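Local coordinates for assembly chaperone of ribosomal protein L4 (Acl4) (Chaetomium thermophilum, PDB 5TQB), which probably acts as a dedicated assembly chaperone that binds ribosomal protein L4 through a superhelix of tetratricopeptide-like helical repeats, at residues V225-L238 and V250-V264. Numbering follows the deposited sequence.
With EDO (1,2-ethanediol), chain F; EDO (1,2-ethanediol), chain D; EDO (1,2-ethanediol), chain G; EDO (1,2-ethanediol), chain K.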
ATOM      1  N   VAL B 225       7.962  -2.247  -3.805  1.00 65.14           N
ATOM      2  CA  VAL B 225       7.415  -2.155  -2.449  1.00 61.04           C
ATOM      3  C   VAL B 225       6.163  -3.017  -2.331  1.00 58.35           C
ATOM      4  O   VAL B 225       5.228  -2.852  -3.116  1.00 60.17           O
ATOM      5  CB  VAL B 225       7.053  -0.697  -2.086  1.00 59.84           C
ATOM      6  CG1 VAL B 225       6.432  -0.609  -0.684  1.00 61.06           C
ATOM      7  CG2 VAL B 225       8.282   0.188  -2.173  1.00 61.03           C
ATOM      8  N   PRO B 226       6.130  -3.935  -1.349  1.00 58.22           N
ATOM      9  CA  PRO B 226       4.979  -4.841  -1.246  1.00 57.92           C
ATOM     10  C   PRO B 226       3.664  -4.128  -0.950  1.00 60.61           C
ATOM     11  O   PRO B 226       3.672  -3.080  -0.306  1.00 60.50           O
ATOM     12  CB  PRO B 226       5.357  -5.779  -0.086  1.00 56.32           C
ATOM     13  CG  PRO B 226       6.485  -5.152   0.604  1.00 58.81           C
ATOM     14  CD  PRO B 226       7.189  -4.283  -0.387  1.00 62.37           C
ATOM     15  N   PRO B 227       2.537  -4.693  -1.414  1.00 61.01           N
ATOM     16  CA  PRO B 227       1.232  -4.077  -1.158  1.00 60.42           C
ATOM     17  C   PRO B 227       0.925  -3.940   0.331  1.00 59.91           C
ATOM     18  O   PRO B 227       1.446  -4.707   1.144  1.00 59.51           O
ATOM     19  CB  PRO B 227       0.247  -5.064  -1.797  1.00 61.53           C
ATOM     20  CG  PRO B 227       1.053  -5.860  -2.754  1.00 58.63           C
ATOM     21  CD  PRO B 227       2.403  -5.965  -2.148  1.00 57.40           C
ATOM     22  N   PHE B 228       0.076  -2.968   0.659  1.00 53.32           N
ATOM     23  CA  PHE B 228      -0.356  -2.694   2.021  1.00 51.67           C
ATOM     24  C   PHE B 228      -0.728  -3.960   2.809  1.00 53.69           C
ATOM     25  O   PHE B 228      -0.152  -4.207   3.866  1.00 50.73           O
ATOM     26  CB  PHE B 228      -1.534  -1.712   1.991  1.00 52.63           C
ATOM     27  CG  PHE B 228      -1.745  -0.964   3.274  1.00 54.54           C
ATOM     28  CD1 PHE B 228      -1.291   0.336   3.416  1.00 55.45           C
ATOM     29  CD2 PHE B 228      -2.419  -1.553   4.331  1.00 58.23           C
ATOM     30  CE1 PHE B 228      -1.499   1.032   4.595  1.00 57.00           C
ATOM     31  CE2 PHE B 228      -2.625  -0.866   5.510  1.00 58.80           C
ATOM     32  CZ  PHE B 228      -2.168   0.428   5.643  1.00 57.69           C
ATOM     33  N   PRO B 229      -1.678  -4.769   2.301  1.00 55.93           N
ATOM     34  CA  PRO B 229      -2.109  -5.923   3.097  1.00 57.64           C
ATOM     35  C   PRO B 229      -0.963  -6.884   3.396  1.00 60.04           C
ATOM     36  O   PRO B 229      -0.916  -7.490   4.462  1.00 63.75           O
ATOM     37  CB  PRO B 229      -3.154  -6.601   2.196  1.00 55.03           C
ATOM     38  CG  PRO B 229      -3.581  -5.555   1.246  1.00 54.45           C
ATOM     39  CD  PRO B 229      -2.342  -4.758   0.986  1.00 56.52           C
ATOM     40  N   SER B 230      -0.039  -7.003   2.453  1.00 60.71           N
ATOM     41  CA  SER B 230       1.122  -7.861   2.614  1.00 60.88           C
ATOM     42  C   SER B 230       2.056  -7.321   3.706  1.00 60.45           C
ATOM     43  O   SER B 230       2.727  -8.092   4.399  1.00 59.48           O
ATOM     44  CB  SER B 230       1.860  -7.986   1.279  1.00 61.13           C
ATOM     45  OG  SER B 230       2.970  -8.854   1.380  1.00 67.93           O
ATOM     46  N   ARG B 231       2.094  -6.000   3.862  1.00 59.55           N
ATOM     47  CA  ARG B 231       2.948  -5.378   4.874  1.00 56.76           C
ATOM     48  C   ARG B 231       2.313  -5.435   6.258  1.00 52.99           C
ATOM     49  O   ARG B 231       3.003  -5.320   7.266  1.00 52.93           O
ATOM     50  CB  ARG B 231       3.280  -3.933   4.497  1.00 58.02           C
ATOM     51  CG  ARG B 231       4.566  -3.799   3.682  1.00 60.38           C
ATOM     52  CD  ARG B 231       4.429  -2.781   2.575  1.00 60.20           C
ATOM     53  NE  ARG B 231       4.366  -1.424   3.091  1.00 66.72           N
ATOM     54  CZ  ARG B 231       3.768  -0.410   2.476  1.00 64.19           C
ATOM     55  NH1 ARG B 231       3.159  -0.581   1.311  1.00 63.87           N
ATOM     56  NH2 ARG B 231       3.775   0.786   3.042  1.00 65.66           N
ATOM     57  N   VAL B 232       0.998  -5.610   6.307  1.00 51.17           N
ATOM     58  CA  VAL B 232       0.319  -5.824   7.573  1.00 54.10           C
ATOM     59  C   VAL B 232       0.760  -7.178   8.121  1.00 56.21           C
ATOM     60  O   VAL B 232       1.158  -7.288   9.281  1.00 57.23           O
ATOM     61  CB  VAL B 232      -1.214  -5.782   7.415  1.00 56.35           C
ATOM     62  CG1 VAL B 232      -1.911  -6.143   8.730  1.00 58.38           C
ATOM     63  CG2 VAL B 232      -1.657  -4.407   6.947  1.00 58.96           C
ATOM     64  N   SER B 233       0.699  -8.200   7.271  1.00 54.20           N
ATOM     65  CA  SER B 233       1.144  -9.539   7.633  1.00 56.09           C
ATOM     66  C   SER B 233       2.587  -9.501   8.110  1.00 55.15           C
ATOM     67  O   SER B 233       2.963 -10.196   9.066  1.00 49.79           O
ATOM     68  CB  SER B 233       1.007 -10.476   6.434  1.00 60.06           C
ATOM     69  OG  SER B 233       1.792 -11.646   6.586  1.00 63.11           O
ATOM     70  N   LEU B 234       3.391  -8.674   7.451  1.00 52.87           N
ATOM     71  CA  LEU B 234       4.794  -8.529   7.813  1.00 53.34           C
ATOM     72  C   LEU B 234       4.946  -8.044   9.255  1.00 57.23           C
ATOM     73  O   LEU B 234       5.743  -8.590  10.014  1.00 62.81           O
ATOM     74  CB  LEU B 234       5.493  -7.563   6.859  1.00 50.13           C
ATOM     75  CG  LEU B 234       6.938  -7.215   7.207  1.00 52.60           C
ATOM     76  CD1 LEU B 234       7.821  -8.455   7.124  1.00 54.21           C
ATOM     77  CD2 LEU B 234       7.442  -6.121   6.295  1.00 54.79           C
ATOM     78  N   VAL B 235       4.180  -7.023   9.628  1.00 54.68           N
ATOM     79  CA  VAL B 235       4.268  -6.461  10.973  1.00 55.86           C
ATOM     80  C   VAL B 235       3.976  -7.516  12.041  1.00 56.15           C
ATOM     81  O   VAL B 235       4.613  -7.523  13.095  1.00 53.73           O
ATOM     82  CB  VAL B 235       3.313  -5.268  11.148  1.00 54.06           C
ATOM     83  CG1 VAL B 235       3.241  -4.827  12.598  1.00 55.74           C
ATOM     84  CG2 VAL B 235       3.772  -4.102  10.293  1.00 57.51           C
ATOM     85  N   ARG B 236       3.011  -8.391  11.765  1.00 55.34           N
ATOM     86  CA  ARG B 236       2.643  -9.451  12.697  1.00 59.48           C
ATOM     87  C   ARG B 236       3.816 -10.415  12.862  1.00 60.44           C
ATOM     88  O   ARG B 236       4.119 -10.852  13.973  1.00 61.36           O
ATOM     89  CB  ARG B 236       1.396 -10.196  12.209  1.00 61.86           C
ATOM     90  CG  ARG B 236       0.105  -9.381  12.282  1.00 59.17           C
ATOM     91  CD  ARG B 236      -1.032 -10.018  11.468  1.00 60.15           C
ATOM     92  NE  ARG B 236      -1.418 -11.347  11.957  1.00 65.99           N
ATOM     93  CZ  ARG B 236      -2.486 -11.612  12.716  1.00 66.66           C
ATOM     94  NH1 ARG B 236      -3.312 -10.646  13.098  1.00 67.49           N
ATOM     95  NH2 ARG B 236      -2.735 -12.861  13.096  1.00 65.81           N
ATOM     96  N   LEU B 237       4.489 -10.716  11.755  1.00 57.51           N
ATOM     97  CA  LEU B 237       5.676 -11.562  11.786  1.00 60.26           C
ATOM     98  C   LEU B 237       6.816 -10.909  12.566  1.00 61.81           C
ATOM     99  O   LEU B 237       7.550 -11.587  13.277  1.00 62.70           O
ATOM    100  CB  LEU B 237       6.153 -11.880  10.367  1.00 60.48           C
ATOM    101  CG  LEU B 237       5.200 -12.674   9.468  1.00 58.96           C
ATOM    102  CD1 LEU B 237       5.812 -12.825   8.096  1.00 61.34           C
ATOM    103  CD2 LEU B 237       4.880 -14.026  10.048  1.00 58.21           C
ATOM    104  N   LEU B 238       6.964  -9.594  12.419  1.00 61.50           N
ATOM    105  CA  LEU B 238       8.049  -8.857  13.069  1.00 60.18           C
ATOM    106  C   LEU B 238       7.891  -8.771  14.590  1.00 59.46           C
ATOM    107  O   LEU B 238       8.874  -8.859  15.327  1.00 59.58           O
ATOM    108  CB  LEU B 238       8.140  -7.440  12.501  1.00 59.05           C
ATOM    109  CG  LEU B 238       8.694  -7.283  11.085  1.00 57.19           C
ATOM    110  CD1 LEU B 238       8.586  -5.832  10.660  1.00 55.39           C
ATOM    111  CD2 LEU B 238      10.138  -7.749  11.000  1.00 55.40           C
ATOM    112  N   VAL B 250       8.007   0.168   9.800  1.00 65.70           N
ATOM    113  CA  VAL B 250       7.010  -0.314   8.849  1.00 62.55           C
ATOM    114  C   VAL B 250       5.615   0.231   9.174  1.00 64.53           C
ATOM    115  O   VAL B 250       4.886   0.635   8.265  1.00 62.76           O
ATOM    116  CB  VAL B 250       6.978  -1.858   8.782  1.00 60.20           C
ATOM    117  CG1 VAL B 250       5.894  -2.347   7.823  1.00 58.54           C
ATOM    118  CG2 VAL B 250       8.333  -2.396   8.348  1.00 59.72           C
ATOM    119  N   THR B 251       5.244   0.258  10.454  1.00 63.29           N
ATOM    120  CA  THR B 251       3.919   0.754  10.840  1.00 62.23           C
ATOM    121  C   THR B 251       3.780   2.264  10.631  1.00 61.74           C
ATOM    122  O   THR B 251       2.678   2.760  10.390  1.00 59.17           O
ATOM    123  CB  THR B 251       3.549   0.419  12.316  1.00 59.39           C
ATOM    124  OG1 THR B 251       4.572   0.885  13.205  1.00 62.61           O
ATOM    125  CG2 THR B 251       3.350  -1.073  12.499  1.00 55.22           C
ATOM    126  N   GLU B 252       4.887   2.993  10.723  1.00 65.30           N
ATOM    127  CA  GLU B 252       4.842   4.435  10.531  1.00 71.46           C
ATOM    128  C   GLU B 252       4.636   4.783   9.053  1.00 69.92           C
ATOM    129  O   GLU B 252       3.867   5.689   8.732  1.00 70.60           O
ATOM    130  CB  GLU B 252       6.103   5.102  11.080  1.00 80.46           C
ATOM    131  CG  GLU B 252       5.968   6.615  11.178  1.00 91.85           C
ATOM    132  CD  GLU B 252       6.968   7.255  12.124  1.00102.51           C
ATOM    133  OE1 GLU B 252       7.295   6.640  13.164  1.00105.55           O
ATOM    134  OE2 GLU B 252       7.421   8.384  11.828  1.00106.75           O
ATOM    135  N   ARG B 253       5.310   4.057   8.163  1.00 68.91           N
ATOM    136  CA  ARG B 253       5.100   4.211   6.723  1.00 68.03           C
ATOM    137  C   ARG B 253       3.658   3.876   6.358  1.00 65.06           C
ATOM    138  O   ARG B 253       3.025   4.590   5.584  1.00 66.07           O
ATOM    139  CB  ARG B 253       6.053   3.299   5.942  1.00 72.66           C
ATOM    140  CG  ARG B 253       5.810   3.224   4.419  1.00 75.41           C
ATOM    141  CD  ARG B 253       6.528   4.330   3.662  1.00 76.23           C
ATOM    142  NE  ARG B 253       7.970   4.099   3.598  1.00 77.70           N
ATOM    143  CZ  ARG B 253       8.570   3.304   2.715  1.00 78.26           C
ATOM    144  NH1 ARG B 253       7.861   2.647   1.804  1.00 75.79           N
ATOM    145  NH2 ARG B 253       9.889   3.161   2.745  1.00 81.28           N
ATOM    146  N   LEU B 254       3.142   2.784   6.908  1.00 58.31           N
ATOM    147  CA  LEU B 254       1.786   2.360   6.592  1.00 54.66           C
ATOM    148  C   LEU B 254       0.757   3.429   6.955  1.00 56.80           C
ATOM    149  O   LEU B 254      -0.166   3.688   6.185  1.00 56.11           O
ATOM    150  CB  LEU B 254       1.461   1.036   7.284  1.00 51.42           C
ATOM    151  CG  LEU B 254       2.133  -0.204   6.682  1.00 51.11           C
ATOM    152  CD1 LEU B 254       1.986  -1.408   7.604  1.00 49.89           C
ATOM    153  CD2 LEU B 254       1.556  -0.527   5.309  1.00 50.33           C
ATOM    154  N   ILE B 255       0.926   4.056   8.119  1.00 57.74           N
ATOM    155  CA  ILE B 255       0.013   5.104   8.576  1.00 55.15           C
ATOM    156  C   ILE B 255       0.168   6.369   7.736  1.00 53.63           C
ATOM    157  O   ILE B 255      -0.770   7.158   7.600  1.00 54.84           O
ATOM    158  CB  ILE B 255       0.247   5.427  10.075  1.00 64.88           C
ATOM    159  CG1 ILE B 255      -0.265   4.286  10.954  1.00 65.14           C
ATOM    160  CG2 ILE B 255      -0.448   6.718  10.499  1.00 65.98           C
ATOM    161  CD1 ILE B 255      -1.775   4.046  10.882  1.00 65.31           C
ATOM    162  N   ALA B 256       1.351   6.562   7.171  1.00 54.16           N
ATOM    163  CA  ALA B 256       1.571   7.677   6.265  1.00 57.35           C
ATOM    164  C   ALA B 256       0.818   7.479   4.934  1.00 59.42           C
ATOM    165  O   ALA B 256       0.677   8.420   4.157  1.00 61.71           O
ATOM    166  CB  ALA B 256       3.058   7.872   6.027  1.00 57.57           C
ATOM    167  N   GLU B 257       0.311   6.267   4.702  1.00 60.44           N
ATOM    168  CA  GLU B 257      -0.391   5.917   3.462  1.00 61.88           C
ATOM    169  C   GLU B 257      -1.905   5.759   3.665  1.00 59.46           C
ATOM    170  O   GLU B 257      -2.694   6.008   2.748  1.00 57.38           O
ATOM    171  CB  GLU B 257       0.186   4.621   2.886  1.00 62.31           C
ATOM    172  CG  GLU B 257       1.619   4.753   2.386  1.00 68.71           C
ATOM    173  CD  GLU B 257       2.210   3.426   1.934  1.00 77.46           C
ATOM    174  OE1 GLU B 257       3.387   3.402   1.508  1.00 79.94           O
ATOM    175  OE2 GLU B 257       1.503   2.399   2.008  1.00 81.81           O
ATOM    176  N   ASP B 258      -2.299   5.328   4.861  1.00 54.54           N
ATOM    177  CA  ASP B 258      -3.712   5.226   5.231  1.00 52.77           C
ATOM    178  C   ASP B 258      -3.879   5.297   6.747  1.00 57.66           C
ATOM    179  O   ASP B 258      -3.704   4.294   7.448  1.00 60.46           O
ATOM    180  CB  ASP B 258      -4.323   3.921   4.709  1.00 52.60           C
ATOM    181  CG  ASP B 258      -5.792   3.766   5.086  1.00 60.86           C
ATOM    182  OD1 ASP B 258      -6.366   2.684   4.834  1.00 66.53           O
ATOM    183  OD2 ASP B 258      -6.378   4.719   5.644  1.00 63.50           O
ATOM    184  N   ASP B 259      -4.220   6.480   7.248  1.00 55.82           N
ATOM    185  CA  ASP B 259      -4.333   6.688   8.683  1.00 56.28           C
ATOM    186  C   ASP B 259      -5.738   6.376   9.187  1.00 54.72           C
ATOM    187  O   ASP B 259      -6.067   6.662  10.341  1.00 55.91           O
ATOM    188  CB  ASP B 259      -3.900   8.106   9.076  1.00 60.61           C
ATOM    189  CG  ASP B 259      -4.791   9.181   8.490  1.00 63.55           C
ATOM    190  OD1 ASP B 259      -4.347  10.350   8.452  1.00 65.53           O
ATOM    191  OD2 ASP B 259      -5.928   8.864   8.077  1.00 63.07           O
ATOM    192  N   LEU B 260      -6.558   5.778   8.324  1.00 52.57           N
ATOM    193  CA  LEU B 260      -7.860   5.261   8.744  1.00 56.50           C
ATOM    194  C   LEU B 260      -7.831   3.735   8.896  1.00 58.78           C
ATOM    195  O   LEU B 260      -8.876   3.078   8.932  1.00 61.38           O
ATOM    196  CB  LEU B 260      -8.950   5.694   7.765  1.00 57.14           C
ATOM    197  CG  LEU B 260      -9.188   7.212   7.742  1.00 62.24           C
ATOM    198  CD1 LEU B 260     -10.107   7.616   6.593  1.00 61.08           C
ATOM    199  CD2 LEU B 260      -9.759   7.696   9.067  1.00 62.97           C
ATOM    200  N   SER B 261      -6.626   3.183   9.003  1.00 55.60           N
ATOM    201  CA  SER B 261      -6.448   1.747   9.159  1.00 59.22           C
ATOM    202  C   SER B 261      -6.413   1.359  10.635  1.00 55.78           C
ATOM    203  O   SER B 261      -5.384   1.494  11.299  1.00 53.25           O
ATOM    204  CB  SER B 261      -5.157   1.298   8.483  1.00 61.95           C
ATOM    205  OG  SER B 261      -4.978  -0.096   8.630  1.00 64.63           O
ATOM    206  N   VAL B 262      -7.544   0.871  11.130  1.00 54.87           N
ATOM    207  CA  VAL B 262      -7.682   0.511  12.529  1.00 56.36           C
ATOM    208  C   VAL B 262      -6.613  -0.487  12.940  1.00 60.40           C
ATOM    209  O   VAL B 262      -5.939  -0.310  13.959  1.00 62.29           O
ATOM    210  CB  VAL B 262      -9.065  -0.104  12.809  1.00 54.53           C
ATOM    211  CG1 VAL B 262      -9.178  -0.566  14.279  1.00 57.09           C
ATOM    212  CG2 VAL B 262     -10.158   0.896  12.486  1.00 51.85           C
ATOM    213  N   GLU B 263      -6.462  -1.530  12.130  1.00 58.57           N
ATOM    214  CA  GLU B 263      -5.590  -2.644  12.464  1.00 61.10           C
ATOM    215  C   GLU B 263      -4.127  -2.217  12.517  1.00 59.01           C
ATOM    216  O   GLU B 263      -3.333  -2.798  13.260  1.00 57.38           O
ATOM    217  CB  GLU B 263      -5.785  -3.780  11.460  1.00 67.09           C
ATOM    218  CG  GLU B 263      -5.098  -5.077  11.856  1.00 73.34           C
ATOM    219  CD  GLU B 263      -5.761  -6.309  11.255  1.00 77.64           C
ATOM    220  OE1 GLU B 263      -5.116  -7.376  11.235  1.00 75.92           O
ATOM    221  OE2 GLU B 263      -6.930  -6.216  10.817  1.00 81.36           O
ATOM    222  N   VAL B 264      -3.771  -1.193  11.748  1.00 55.20           N
ATOM    223  CA  VAL B 264      -2.394  -0.710  11.752  1.00 54.01           C
ATOM    224  C   VAL B 264      -2.110   0.176  12.967  1.00 55.08           C
ATOM    225  O   VAL B 264      -1.001   0.150  13.501  1.00 55.99           O
ATOM    226  CB  VAL B 264      -2.040   0.010  10.445  1.00 53.68           C
ATOM    227  CG1 VAL B 264      -0.657   0.659  10.528  1.00 52.10           C
ATOM    228  CG2 VAL B 264      -2.074  -0.985   9.297  1.00 55.85           C
TER
HETATM  229  C1  EDO F 402       2.242   8.862   9.691  1.00 94.21           C
HETATM  230  O1  EDO F 402       3.641   8.809   9.873  1.00 93.67           O
HETATM  231  C2  EDO F 402       1.859  10.175   9.044  1.00 95.33           C
HETATM  232  O2  EDO F 402       0.456  10.238   8.885  1.00 95.72           O
HETATM  233  C1  EDO D 302      -0.301  -0.878  -2.343  1.00102.53           C
HETATM  234  O1  EDO D 302       0.101  -0.354  -1.100  1.00 99.20           O
HETATM  235  C2  EDO D 302      -1.445  -1.852  -2.146  1.00106.02           C
HETATM  236  O2  EDO D 302      -1.812  -2.406  -3.392  1.00109.93           O
HETATM  237  C1  EDO G 403      -4.375  10.946  12.444  1.00 96.93           C
HETATM  238  O1  EDO G 403      -3.311  10.520  11.620  1.00 97.36           O
HETATM  239  C2  EDO G 403      -5.700  10.665  11.764  1.00 94.67           C
HETATM  240  O2  EDO G 403      -5.978   9.281  11.807  1.00 90.92           O
HETATM  241  C1  EDO K 407       3.681  -5.952  -6.134  1.00104.54           C
HETATM  242  O1  EDO K 407       2.278  -6.080  -6.144  1.00102.83           O
HETATM  243  C2  EDO K 407       4.076  -4.719  -5.350  1.00106.56           C
HETATM  244  O2  EDO K 407       5.475  -4.557  -5.404  1.00108.71           O
HETATM  245  O   HOH W   1       6.218   0.150   5.372  1.00 63.52           O
HETATM  246  O   HOH W   2      -3.531  -8.144  13.173  1.00 55.96           O
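Arg231 NH2 grips both carboxylate oxygens of Glu257, donating to OE1 at 3.1 Å and, in a weaker bond within the same salt bridge, to OE2 at 3.0 Å. The two flat groups stand nearly upright to each other, their planes 79° apart, and OE1 is met from above the carboxylate plane. On the other nitrogen, Arg231 NH1 donates almost straight to Pro226 O (3.0 Å, N-H...O 161°), in the guanidinium plane, which ties the head group to the loop just before its own helix. Leu254 CD2 lies over one guanidinium face and Val225 CG1 over the other. With an alanine in place of Arg231, the Glu257 carboxylate would probably lose its cation, Pro226 O this donor, and Leu254 CD2 the guanidinium face it packs on. The same Leu254 CD2 makes a CH-pi contact with Phe228, 3.6 Å from the ring centroid; the ring gets there with CG anti to the backbone N (chi1 -159°), and Val264 CG2 approaches CE2 at 3.8 Å. Helix 228-240 and helix 244-257 form an antiparallel helical hairpin of the kind from which TPR-like solenoids are built; the axes of 228-238 and 250-257 approach to 10.4 Å, and Val264 lies in the first turn of helix 262-281. Further along, Val250 fits as a knob into the hole formed by Arg231, Leu234, Val235 and Leu238, with CG1 3.7 Å from Val235 CG2. Helix 201-212 packs against Leu234 and Leu238. The chain of another protein contacts this region as well: one of its aromatic rings meets Phe228, and its backbone accepts from Arg236 NH2.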